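Local structure of ADP-ribosylglycohydrolase (Thermus thermophilus, 2YZV) at residues Leu24-Glu29 and His48-Gly53; Ala14-Ala19 and Arg275-Leu280; Leu63-Ser68 and Leu131-Pro136; Glu169-Leu174 and Tyr259-Gly264. The protein is a member of the ADP-ribosylglycohydrolase family with a compact all-helical fold that here holds two magnesium ions. All coordinates share one frame; numbering follows the deposited sequence.

Interaction 2 closes a long loop of the chain, and the other three lie inside it. Helix 4-26 serves interactions 1 and 2, whose centres are 13 Å apart and which touch through L24 and W276 and through G53 and L280. F15 of the same helix packs on A66 and P136 of interaction 3. Interactions 3 and 4 are joined by the amide of Q261, with A135 N to Q261 OE1 at 2.8 Å and Q261 NE2 to L131 O at 3.0 Å. Interaction 1 is next to the metal site, the E29 side chain lying about 4 Å from a magnesium ion; the side chain of R133 in interaction 3 is about 10 Å from one.

Interaction 1. Residues Leu24-Glu29 and His48-Gly53; sequences LGAQVE and HRLPPG
A26 and L50 make the apolar part of this contact: the methyl CB of A26 meets CD1 of L50 at 3.7 Å. L50 sets its CG beside its own backbone N, anti to the carbonyl carbon (chi1 -62°), a torsion that turns the CD1 branch to the alanine. A residue as small as A26 lets the loop 48-53 come close to the end of helix 4-26.

The polar part is looser. E29 OE1 hovers obliquely near the H48 ring, 4.0 Å from NE2 and equally far from CD2, too distant for a hydrogen bond; the carboxylate and ring planes are turned 77° apart. E29 closes a type I turn that begins at A26, and its extended chain brings the carboxylate to the H48 ring. This corner of the all-helical ADP-ribosylglycohydrolase fold borders the magnesium site: the side chain of E29 comes within about 4 Å of a magnesium ion and touches D251, a ligand of one magnesium ion, and D253, which is shared by both.

A water molecule supplies the third kind of link. It donates to Q27 OE1 at 2.8 Å and accepts from G53 N at 2.9 Å, while the same OE1 also receives K43 N and the amide NE2 is held by E41 O. The positive phi of G53 (80°) suits glycine, since a CB there would be jammed against the preceding carbonyl oxygen.

Interaction 2. Residues Ala14-Ala19 and Arg275-Leu280; sequences AFLGLA and RWLRAL
The CA atoms of L16 and L277 lie 7.8 Å apart and those of A19 and L280 7.7 Å, so the middle of helix 4-26 passes helix 274-279 and the residue after it at a distance bridged mostly by side chains. L280, just past the last turn of its helix, has the most surface covered by the other segment. With CG anti to its backbone N (chi1 -170°) it sets both methyls against A19, CD1 at 3.9 Å and CD2 at 4.0 Å from A19 CB, and CD1 also lies near A19 O. Alanine fits here because its short side chain admits the whole fork of the leucine.

The contact brings a late helix of the chain back against the first, 256 residues away in sequence, and belongs to the buried core of an all-helical domain; L280 is also walled by V20, W55 and M286. The remaining pairs are leucine on leucine. CD2 of L280 presses on CD1 of L16 at 3.4 Å, tighter than usual for two methyl carbons, as the two side chains meet at a slant. L277 brings CD2 to 4.0 Å from L16 CB; leucines suit this buried apolar site, and L16 and L277 both lean on L269.

Interaction 3. Residues Leu63-Ser68 and Leu131-Pro136; sequences LCLAES and LMRLAP
L65 on helix 57-72 and segment 131-136 meet chiefly through one leucine. From CB the chain of L65 continues to a CG placed on the side of the carbonyl carbon, opposite the backbone N (chi1 175°), which carries the fork across toward the second segment. CG passes beside the proline ring, 4.4 Å from P136 CB. CD1 makes no close contact with segment 131-136. CD2 ends on the carbonyl oxygen of R133 at 3.4 Å, with CG of the same arginine 4.5 Å off.

Next along the helix, A66 supplies both CB and CA to P136 CB, each at 4.0 Å. The CA atoms of A66 and P136 are only 5.2 Å apart, a closeness that alanine and the compact proline ring permit, and F15 and L293 pack on the same pair. Proline suits the first turn of a helix, where its missing N-H costs no helical bond.

The arginine keeps its charged end away from the leucine: its guanidinium is held by Q61, A154 O and T158. R133 O fares differently. P136, three residues on, has no N-H to offer it, L65 brings a methyl, and the oxygen has no hydrogen-bond partner anywhere in the model; burying it against hydrocarbon probably carries an energetic cost that the surrounding apolar packing may offset.

Interaction 4. Residues Glu169-Leu174 and Tyr259-Gly264; sequences EVLAWL and YGQLAG
L262 and Q261 of helix 252-267 face L174 and L171 of helix 162-179, and the CA atoms of L174 and L262 come within 7.1 Å. Segment 259-264 opens with Y259, whose CB points away from segment 169-174: its hydroxyl bonds to F238 O, and CB of A263, one turn on, lies over one face of the ring, 3.3 Å above the plane and displaced toward the rim.

Q261 comes next on the contact side. Its OE1 approaches CD2 of L171 only loosely, at 4.4 Å, because the amide is engaged with other partners: OE1 accepts from A135 N, while NE2 donates to L131 O and to A257 O in its own helix. Glutamine suits this buried place, since one flat group can both accept and donate, pairing backbone N and O atoms of segment 131-136 that might otherwise lack partners in an apolar interior.

L262 has more of its own surface covered by the other segment than any other residue here. A chi1 of 178° puts its CG across from the backbone N, and the CD1 branch reaches over to L174, 4.1 Å from CB and equally far from the carbonyl O. At the end of the segment G264 bonds to G260 O through its N; a CB on G264 would clash with that very oxygen, consistent with glycine at this place.

This helix-on-helix packing belongs to the buried core of the all-helical ADP-ribosylglycohydrolase fold, in which helix 252-267 also carries the magnesium ligands D253 and T254 at its start.

Interaction 1. Residues Leu24-Glu29 and His48-Gly53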
loop_
_atom_site.group_PDB
_atom_site.type_symbol
_atom_site.label_atom_id
_atom_site.label_comp_id
_atom_site.label_asym_id
_atom_site.label_seq_id
_atom_site.Cartn_x
_atom_site.Cartn_y
_atom_site.Cartn_z
ATOM N N LEU A 24 9.832 8.132 -1.881
ATOM C CA LEU A 24 10.397 8.361 -3.209
ATOM C C LEU A 24 9.395 8.982 -4.172
ATOM O O LEU A 24 9.702 9.962 -4.854
ATOM C CB LEU A 24 10.913 7.048 -3.798
ATOM C CG LEU A 24 12.260 6.561 -3.271
ATOM C CD1 LEU A 24 12.491 5.121 -3.705
ATOM C CD2 LEU A 24 13.374 7.466 -3.795
ATOM N N GLY A 25 8.194 8.412 -4.221
ATOM C CA GLY A 25 7.161 8.911 -5.114
ATOM C C GLY A 25 6.699 10.319 -4.783
ATOM O O GLY A 25 6.346 11.085 -5.679
ATOM N N ALA A 26 6.706 10.657 -3.498
ATOM C CA ALA A 26 6.283 11.981 -3.057
ATOM C C ALA A 26 7.120 13.075 -3.716
ATOM O O ALA A 26 6.653 14.200 -3.897
ATOM C CB ALA A 26 6.391 12.085 -1.537
ATOM N N GLN A 27 8.352 12.735 -4.086
ATOM C CA GLN A 27 9.258 13.696 -4.712
ATOM C C GLN A 27 8.738 14.218 -6.042
ATOM O O GLN A 27 9.051 15.345 -6.434
ATOM C CB GLN A 27 10.643 13.066 -4.910
ATOM C CG GLN A 27 11.272 12.590 -3.610
ATOM C CD GLN A 27 12.596 11.865 -3.795
ATOM O OE1 GLN A 27 13.136 11.298 -2.848
ATOM N NE2 GLN A 27 13.125 11.882 -5.014
ATOM N N VAL A 28 7.949 13.407 -6.740
ATOM C CA VAL A 28 7.412 13.818 -8.032
ATOM C C VAL A 28 5.896 13.751 -8.119
ATOM O O VAL A 28 5.335 13.676 -9.210
ATOM C CB VAL A 28 8.003 12.974 -9.172
ATOM C CG1 VAL A 28 9.485 13.279 -9.329
ATOM C CG2 VAL A 28 7.791 11.500 -8.883
ATOM N N GLU A 29 5.230 13.784 -6.972
ATOM C CA GLU A 29 3.775 13.736 -6.961
ATOM C C GLU A 29 3.191 14.901 -7.755
ATOM O O GLU A 29 3.604 16.047 -7.582
ATOM C CB GLU A 29 3.250 13.773 -5.522
ATOM C CG GLU A 29 1.747 13.998 -5.421
ATOM C CD GLU A 29 1.206 13.771 -4.024
ATOM O OE1 GLU A 29 1.952 14.001 -3.048
ATOM O OE2 GLU A 29 0.027 13.374 -3.900
ATOM N N HIS A 48 5.370 19.204 -1.339
ATOM C CA HIS A 48 5.341 19.409 0.104
ATOM C C HIS A 48 6.733 19.685 0.665
ATOM O O HIS A 48 6.924 19.700 1.882
ATOM C CB HIS A 48 4.733 18.187 0.795
ATOM C CG HIS A 48 3.347 17.865 0.332
ATOM N ND1 HIS A 48 2.312 18.771 0.400
ATOM C CD2 HIS A 48 2.829 16.742 -0.219
ATOM C CE1 HIS A 48 1.215 18.222 -0.090
ATOM N NE2 HIS A 48 1.501 16.990 -0.473
ATOM N N ARG A 49 7.696 19.910 -0.227
ATOM C CA ARG A 49 9.070 20.194 0.172
ATOM C C ARG A 49 9.529 19.282 1.302
ATOM O O ARG A 49 10.057 19.743 2.313
ATOM C CB ARG A 49 9.203 21.657 0.615
ATOM C CG ARG A 49 9.792 22.581 -0.438
ATOM C CD ARG A 49 11.124 22.036 -0.934
ATOM N NE ARG A 49 11.915 21.497 0.169
ATOM C CZ ARG A 49 13.045 20.814 0.019
ATOM N NH1 ARG A 49 13.531 20.585 -1.194
ATOM N NH2 ARG A 49 13.682 20.345 1.085
ATOM N N LEU A 50 9.337 17.981 1.120
ATOM C CA LEU A 50 9.711 17.013 2.141
ATOM C C LEU A 50 11.207 16.783 2.300
ATOM O O LEU A 50 11.974 16.867 1.336
ATOM C CB LEU A 50 9.050 15.665 1.843
ATOM C CG LEU A 50 7.524 15.625 1.845
ATOM C CD1 LEU A 50 7.045 14.248 1.411
ATOM C CD2 LEU A 50 7.014 15.957 3.237
ATOM N N PRO A 51 11.649 16.511 3.538
ATOM C CA PRO A 51 13.074 16.253 3.759
ATOM C C PRO A 51 13.314 14.886 3.116
ATOM O O PRO A 51 12.364 14.128 2.893
ATOM C CB PRO A 51 13.185 16.168 5.279
ATOM C CG PRO A 51 12.066 17.026 5.765
ATOM C CD PRO A 51 10.939 16.689 4.816
ATOM N N PRO A 52 14.571 14.550 2.799
ATOM C CA PRO A 52 14.812 13.242 2.189
ATOM C C PRO A 52 14.322 12.135 3.117
ATOM O O PRO A 52 14.498 12.215 4.333
ATOM C CB PRO A 52 16.330 13.210 2.029
ATOM C CG PRO A 52 16.683 14.660 1.860
ATOM C CD PRO A 52 15.817 15.329 2.893
ATOM N N GLY A 53 13.694 11.112 2.549
ATOM C CA GLY A 53 13.224 10.007 3.363
ATOM C C GLY A 53 11.921 10.225 4.106
ATOM O O GLY A 53 11.451 9.323 4.794
HETATM O O HOH W 1 12.707 11.504 -0.111
#

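Interaction 2. Residues Ala14-Ala19 and Arg275-Leu280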
loop_
_atom_site.group_PDB
_atom_site.type_symbol
_atom_site.label_atom_id
_atom_site.label_comp_id
_atom_site.label_asym_id
_atom_site.label_seq_id
_atom_site.Cartn_x
_atom_site.Cartn_y
_atom_site.Cartn_z
ATOM N N ALA A 14 7.798 -5.692 3.242
ATOM C CA ALA A 14 6.511 -5.166 2.798
ATOM C C ALA A 14 6.158 -3.858 3.511
ATOM O O ALA A 14 5.655 -2.924 2.886
ATOM C CB ALA A 14 5.410 -6.208 3.025
ATOM N N PHE A 15 6.421 -3.788 4.814
ATOM C CA PHE A 15 6.106 -2.591 5.594
ATOM C C PHE A 15 7.052 -1.440 5.261
ATOM O O PHE A 15 6.608 -0.329 4.947
ATOM C CB PHE A 15 6.162 -2.923 7.094
ATOM C CG PHE A 15 5.395 -1.965 7.967
ATOM C CD1 PHE A 15 4.570 -2.445 8.981
ATOM C CD2 PHE A 15 5.495 -0.588 7.784
ATOM C CE1 PHE A 15 3.857 -1.572 9.802
ATOM C CE2 PHE A 15 4.784 0.297 8.600
ATOM C CZ PHE A 15 3.962 -0.198 9.612
ATOM N N LEU A 16 8.353 -1.694 5.324
ATOM C CA LEU A 16 9.326 -0.654 5.009
ATOM C C LEU A 16 9.247 -0.254 3.537
ATOM O O LEU A 16 9.423 0.914 3.195
ATOM C CB LEU A 16 10.746 -1.123 5.347
ATOM C CG LEU A 16 11.229 -1.002 6.799
ATOM C CD1 LEU A 16 11.403 0.461 7.144
ATOM C CD2 LEU A 16 10.252 -1.666 7.755
ATOM N N GLY A 17 8.967 -1.223 2.669
ATOM C CA GLY A 17 8.857 -0.931 1.249
ATOM C C GLY A 17 7.742 0.064 0.978
ATOM O O GLY A 17 7.842 0.901 0.077
ATOM N N LEU A 18 6.669 -0.039 1.753
ATOM C CA LEU A 18 5.531 0.868 1.617
ATOM C C LEU A 18 6.012 2.305 1.830
ATOM O O LEU A 18 5.762 3.182 1.002
ATOM C CB LEU A 18 4.463 0.508 2.657
ATOM C CG LEU A 18 3.102 1.208 2.670
ATOM C CD1 LEU A 18 2.190 0.466 3.632
ATOM C CD2 LEU A 18 3.231 2.670 3.082
ATOM N N ALA A 19 6.711 2.534 2.940
ATOM C CA ALA A 19 7.217 3.862 3.278
ATOM C C ALA A 19 8.289 4.354 2.310
ATOM O O ALA A 19 8.344 5.540 1.983
ATOM C CB ALA A 19 7.759 3.863 4.705
ATOM N N ARG A 275 20.774 2.558 1.237
ATOM C CA ARG A 275 20.751 4.009 1.349
ATOM C C ARG A 275 19.327 4.551 1.454
ATOM O O ARG A 275 19.103 5.584 2.080
ATOM C CB ARG A 275 21.487 4.654 0.168
ATOM C CG ARG A 275 20.928 4.320 -1.196
ATOM C CD ARG A 275 21.801 4.909 -2.291
ATOM N NE ARG A 275 21.248 4.672 -3.620
ATOM C CZ ARG A 275 21.170 3.480 -4.204
ATOM N NH1 ARG A 275 21.616 2.397 -3.582
ATOM N NH2 ARG A 275 20.636 3.372 -5.414
ATOM N N TRP A 276 18.368 3.863 0.837
ATOM C CA TRP A 276 16.975 4.297 0.914
ATOM C C TRP A 276 16.457 4.062 2.329
ATOM O O TRP A 276 15.788 4.920 2.910
ATOM C CB TRP A 276 16.102 3.529 -0.093
ATOM C CG TRP A 276 16.309 3.942 -1.530
ATOM C CD1 TRP A 276 17.104 4.959 -1.987
ATOM C CD2 TRP A 276 15.698 3.361 -2.692
ATOM N NE1 TRP A 276 17.024 5.047 -3.355
ATOM C CE2 TRP A 276 16.169 4.079 -3.816
ATOM C CE3 TRP A 276 14.798 2.305 -2.893
ATOM C CZ2 TRP A 276 15.770 3.773 -5.126
ATOM C CZ3 TRP A 276 14.400 2.001 -4.198
ATOM C CH2 TRP A 276 14.887 2.734 -5.295
ATOM N N LEU A 277 16.774 2.898 2.886
ATOM C CA LEU A 277 16.349 2.560 4.239
ATOM C C LEU A 277 17.022 3.451 5.284
ATOM O O LEU A 277 16.377 3.907 6.224
ATOM C CB LEU A 277 16.655 1.087 4.537
ATOM C CG LEU A 277 15.861 0.048 3.737
ATOM C CD1 LEU A 277 16.419 -1.346 3.999
ATOM C CD2 LEU A 277 14.391 0.114 4.122
ATOM N N ARG A 278 18.316 3.706 5.122
ATOM C CA ARG A 278 19.029 4.542 6.083
ATOM C C ARG A 278 18.514 5.974 6.123
ATOM O O ARG A 278 18.620 6.646 7.150
ATOM C CB ARG A 278 20.532 4.546 5.784
ATOM C CG ARG A 278 21.251 3.278 6.224
ATOM C CD ARG A 278 22.761 3.428 6.108
ATOM N NE ARG A 278 23.226 3.366 4.727
ATOM C CZ ARG A 278 23.296 2.246 4.014
ATOM N NH1 ARG A 278 22.931 1.090 4.553
ATOM N NH2 ARG A 278 23.735 2.281 2.763
ATOM N N ALA A 279 17.947 6.434 5.012
ATOM C CA ALA A 279 17.427 7.796 4.924
ATOM C C ALA A 279 15.963 7.893 5.348
ATOM O O ALA A 279 15.449 8.983 5.581
ATOM C CB ALA A 279 17.581 8.310 3.495
ATOM N N LEU A 280 15.306 6.743 5.455
ATOM C CA LEU A 280 13.887 6.667 5.801
ATOM C C LEU A 280 13.500 7.142 7.204
ATOM O O LEU A 280 14.032 6.666 8.206
ATOM C CB LEU A 280 13.402 5.229 5.606
ATOM C CG LEU A 280 11.894 4.981 5.696
ATOM C CD1 LEU A 280 11.186 5.668 4.532
ATOM C CD2 LEU A 280 11.631 3.481 5.657
#

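Interaction 3. Residues Leu63-Ser68 and Leu131-Pro136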
loop_
_atom_site.group_PDB
_atom_site.type_symbol
_atom_site.label_atom_id
_atom_site.label_comp_id
_atom_site.label_asym_id
_atom_site.label_seq_id
_atom_site.Cartn_x
_atom_site.Cartn_y
_atom_site.Cartn_z
ATOM N N LEU A 63 0.802 3.493 9.536
ATOM C CA LEU A 63 1.313 3.447 10.904
ATOM C C LEU A 63 0.167 3.423 11.907
ATOM O O LEU A 63 0.226 2.708 12.909
ATOM C CB LEU A 63 2.228 4.646 11.180
ATOM C CG LEU A 63 3.568 4.632 10.436
ATOM C CD1 LEU A 63 4.318 5.926 10.688
ATOM C CD2 LEU A 63 4.397 3.445 10.905
ATOM N N CYS A 64 -0.870 4.210 11.640
ATOM C CA CYS A 64 -2.034 4.258 12.518
ATOM C C CYS A 64 -2.715 2.899 12.560
ATOM O O CYS A 64 -3.056 2.396 13.633
ATOM C CB CYS A 64 -3.032 5.304 12.024
ATOM S SG CYS A 64 -2.485 7.000 12.258
ATOM N N LEU A 65 -2.920 2.316 11.381
ATOM C CA LEU A 65 -3.555 1.010 11.280
ATOM C C LEU A 65 -2.714 -0.028 12.009
ATOM O O LEU A 65 -3.246 -0.868 12.733
ATOM C CB LEU A 65 -3.723 0.610 9.810
ATOM C CG LEU A 65 -4.277 -0.786 9.509
ATOM C CD1 LEU A 65 -5.660 -0.953 10.129
ATOM C CD2 LEU A 65 -4.352 -0.985 8.001
ATOM N N ALA A 66 -1.398 0.040 11.819
ATOM C CA ALA A 66 -0.482 -0.891 12.467
ATOM C C ALA A 66 -0.647 -0.830 13.985
ATOM O O ALA A 66 -0.782 -1.862 14.642
ATOM C CB ALA A 66 0.965 -0.561 12.083
ATOM N N GLU A 67 -0.640 0.377 14.538
ATOM C CA GLU A 67 -0.784 0.528 15.981
ATOM C C GLU A 67 -2.150 0.056 16.461
ATOM O O GLU A 67 -2.262 -0.541 17.530
ATOM C CB GLU A 67 -0.547 1.983 16.393
ATOM C CG GLU A 67 0.843 2.489 16.041
ATOM C CD GLU A 67 1.249 3.708 16.844
ATOM O OE1 GLU A 67 0.476 4.688 16.882
ATOM O OE2 GLU A 67 2.348 3.683 17.437
ATOM N N SER A 68 -3.186 0.318 15.672
ATOM C CA SER A 68 -4.535 -0.105 16.036
ATOM C C SER A 68 -4.626 -1.629 16.126
ATOM O O SER A 68 -5.193 -2.172 17.078
ATOM C CB SER A 68 -5.546 0.414 15.011
ATOM O OG SER A 68 -6.878 0.093 15.388
ATOM N N LEU A 131 -5.504 1.093 -0.549
ATOM C CA LEU A 131 -4.361 0.308 -1.000
ATOM C C LEU A 131 -3.044 0.751 -0.389
ATOM O O LEU A 131 -2.171 -0.067 -0.120
ATOM C CB LEU A 131 -4.214 0.403 -2.520
ATOM C CG LEU A 131 -5.425 0.116 -3.400
ATOM C CD1 LEU A 131 -5.006 0.211 -4.856
ATOM C CD2 LEU A 131 -5.973 -1.266 -3.093
ATOM N N MET A 132 -2.908 2.055 -0.184
ATOM C CA MET A 132 -1.669 2.625 0.333
ATOM C C MET A 132 -1.308 2.254 1.761
ATOM O O MET A 132 -0.149 2.384 2.159
ATOM C CB MET A 132 -1.727 4.150 0.229
ATOM C CG MET A 132 -2.786 4.773 1.114
ATOM S SD MET A 132 -2.879 6.568 0.982
ATOM C CE MET A 132 -3.601 6.980 2.576
ATOM N N ARG A 133 -2.286 1.779 2.525
ATOM C CA ARG A 133 -2.068 1.455 3.933
ATOM C C ARG A 133 -2.288 -0.012 4.300
ATOM O O ARG A 133 -2.219 -0.369 5.477
ATOM C CB ARG A 133 -3.016 2.310 4.784
ATOM C CG ARG A 133 -4.491 1.925 4.576
ATOM C CD ARG A 133 -5.489 2.904 5.197
ATOM N NE ARG A 133 -6.857 2.433 4.972
ATOM C CZ ARG A 133 -7.872 3.206 4.596
ATOM N NH1 ARG A 133 -7.691 4.506 4.398
ATOM N NH2 ARG A 133 -9.068 2.671 4.397
ATOM N N LEU A 134 -2.529 -0.852 3.299
ATOM C CA LEU A 134 -2.832 -2.272 3.503
ATOM C C LEU A 134 -1.871 -3.225 4.230
ATOM O O LEU A 134 -2.297 -3.962 5.120
ATOM C CB LEU A 134 -3.178 -2.908 2.155
ATOM C CG LEU A 134 -4.556 -3.544 1.931
ATOM C CD1 LEU A 134 -4.384 -4.720 0.986
ATOM C CD2 LEU A 134 -5.175 -4.016 3.237
ATOM N N ALA A 135 -0.595 -3.226 3.847
ATOM C CA ALA A 135 0.401 -4.133 4.429
ATOM C C ALA A 135 0.252 -4.527 5.903
ATOM O O ALA A 135 0.271 -5.717 6.228
ATOM C CB ALA A 135 1.807 -3.585 4.183
ATOM N N PRO A 136 0.110 -3.552 6.812
ATOM C CA PRO A 136 -0.033 -3.909 8.232
ATOM C C PRO A 136 -1.110 -4.964 8.511
ATOM O O PRO A 136 -0.912 -5.862 9.337
ATOM C CB PRO A 136 -0.349 -2.569 8.890
ATOM C CG PRO A 136 0.410 -1.599 8.039
ATOM C CD PRO A 136 0.097 -2.087 6.637
#

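Interaction 4. Residues Glu169-Leu174 and Tyr259-Gly264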
loop_
_atom_site.group_PDB
_atom_site.type_symbol
_atom_site.label_atom_id
_atom_site.label_comp_id
_atom_site.label_asym_id
_atom_site.label_seq_id
_atom_site.Cartn_x
_atom_site.Cartn_y
_atom_site.Cartn_z
ATOM N N GLU A 169 -9.079 -6.148 -1.920
ATOM C CA GLU A 169 -9.101 -7.593 -1.724
ATOM C C GLU A 169 -8.027 -8.254 -2.583
ATOM O O GLU A 169 -7.349 -9.185 -2.138
ATOM C CB GLU A 169 -10.479 -8.158 -2.073
ATOM C CG GLU A 169 -11.597 -7.598 -1.208
ATOM C CD GLU A 169 -12.961 -8.128 -1.599
ATOM O OE1 GLU A 169 -13.208 -8.286 -2.814
ATOM O OE2 GLU A 169 -13.787 -8.377 -0.697
ATOM N N VAL A 170 -7.869 -7.769 -3.811
ATOM C CA VAL A 170 -6.862 -8.312 -4.715
ATOM C C VAL A 170 -5.465 -8.059 -4.143
ATOM O O VAL A 170 -4.617 -8.949 -4.159
ATOM C CB VAL A 170 -6.980 -7.699 -6.141
ATOM C CG1 VAL A 170 -5.815 -8.158 -7.009
ATOM C CG2 VAL A 170 -8.299 -8.137 -6.786
ATOM N N LEU A 171 -5.220 -6.859 -3.616
ATOM C CA LEU A 171 -3.906 -6.576 -3.045
ATOM C C LEU A 171 -3.674 -7.419 -1.788
ATOM O O LEU A 171 -2.557 -7.853 -1.530
ATOM C CB LEU A 171 -3.751 -5.082 -2.723
ATOM C CG LEU A 171 -2.364 -4.657 -2.217
ATOM C CD1 LEU A 171 -1.305 -4.973 -3.265
ATOM C CD2 LEU A 171 -2.364 -3.165 -1.914
ATOM N N ALA A 172 -4.725 -7.656 -1.012
ATOM C CA ALA A 172 -4.582 -8.468 0.191
ATOM C C ALA A 172 -4.125 -9.865 -0.222
ATOM O O ALA A 172 -3.229 -10.443 0.395
ATOM C CB ALA A 172 -5.910 -8.538 0.943
ATOM N N TRP A 173 -4.733 -10.397 -1.278
ATOM C CA TRP A 173 -4.372 -11.724 -1.772
ATOM C C TRP A 173 -2.919 -11.716 -2.247
ATOM O O TRP A 173 -2.140 -12.606 -1.908
ATOM C CB TRP A 173 -5.285 -12.127 -2.933
ATOM C CG TRP A 173 -4.963 -13.485 -3.487
ATOM C CD1 TRP A 173 -5.376 -14.690 -2.989
ATOM C CD2 TRP A 173 -4.117 -13.782 -4.606
ATOM N NE1 TRP A 173 -4.840 -15.718 -3.729
ATOM C CE2 TRP A 173 -4.064 -15.190 -4.727
ATOM C CE3 TRP A 173 -3.398 -12.997 -5.519
ATOM C CZ2 TRP A 173 -3.321 -15.831 -5.722
ATOM C CZ3 TRP A 173 -2.656 -13.636 -6.513
ATOM C CH2 TRP A 173 -2.627 -15.042 -6.603
ATOM N N LEU A 174 -2.561 -10.702 -3.031
ATOM C CA LEU A 174 -1.204 -10.576 -3.547
ATOM C C LEU A 174 -0.167 -10.550 -2.432
ATOM O O LEU A 174 0.853 -11.239 -2.503
ATOM C CB LEU A 174 -1.067 -9.300 -4.384
ATOM C CG LEU A 174 -1.697 -9.337 -5.776
ATOM C CD1 LEU A 174 -1.795 -7.920 -6.330
ATOM C CD2 LEU A 174 -0.863 -10.221 -6.698
ATOM N N TYR A 259 3.491 -0.479 -4.872
ATOM C CA TYR A 259 4.561 -1.294 -5.438
ATOM C C TYR A 259 5.491 -1.740 -4.312
ATOM O O TYR A 259 5.920 -2.893 -4.259
ATOM C CB TYR A 259 5.379 -0.494 -6.459
ATOM C CG TYR A 259 6.670 -1.186 -6.846
ATOM C CD1 TYR A 259 6.698 -2.138 -7.863
ATOM C CD2 TYR A 259 7.846 -0.948 -6.134
ATOM C CE1 TYR A 259 7.860 -2.842 -8.155
ATOM C CE2 TYR A 259 9.012 -1.646 -6.413
ATOM C CZ TYR A 259 9.013 -2.594 -7.423
ATOM O OH TYR A 259 10.154 -3.325 -7.675
ATOM N N GLY A 260 5.799 -0.808 -3.416
ATOM C CA GLY A 260 6.691 -1.097 -2.306
ATOM C C GLY A 260 6.236 -2.241 -1.422
ATOM O O GLY A 260 7.053 -3.048 -0.973
ATOM N N GLN A 261 4.936 -2.305 -1.161
ATOM C CA GLN A 261 4.377 -3.367 -0.335
ATOM C C GLN A 261 4.531 -4.723 -1.007
ATOM O O GLN A 261 4.982 -5.684 -0.387
ATOM C CB GLN A 261 2.894 -3.116 -0.081
ATOM C CG GLN A 261 2.609 -1.915 0.787
ATOM C CD GLN A 261 1.139 -1.601 0.829
ATOM O OE1 GLN A 261 0.345 -2.342 1.415
ATOM N NE2 GLN A 261 0.759 -0.503 0.192
ATOM N N LEU A 262 4.144 -4.793 -2.277
ATOM C CA LEU A 262 4.219 -6.047 -3.020
ATOM C C LEU A 262 5.648 -6.484 -3.267
ATOM O O LEU A 262 6.004 -7.628 -2.990
ATOM C CB LEU A 262 3.473 -5.920 -4.354
ATOM C CG LEU A 262 3.501 -7.135 -5.291
ATOM C CD1 LEU A 262 2.938 -8.366 -4.584
ATOM C CD2 LEU A 262 2.691 -6.817 -6.541
ATOM N N ALA A 263 6.463 -5.573 -3.788
ATOM C CA ALA A 263 7.862 -5.881 -4.071
ATOM C C ALA A 263 8.646 -6.110 -2.778
ATOM O O ALA A 263 9.593 -6.898 -2.753
ATOM C CB ALA A 263 8.489 -4.754 -4.888
ATOM N N GLY A 264 8.250 -5.431 -1.703
ATOM C CA GLY A 264 8.933 -5.611 -0.431
ATOM C C GLY A 264 8.703 -7.014 0.104
ATOM O O GLY A 264 9.618 -7.660 0.622
#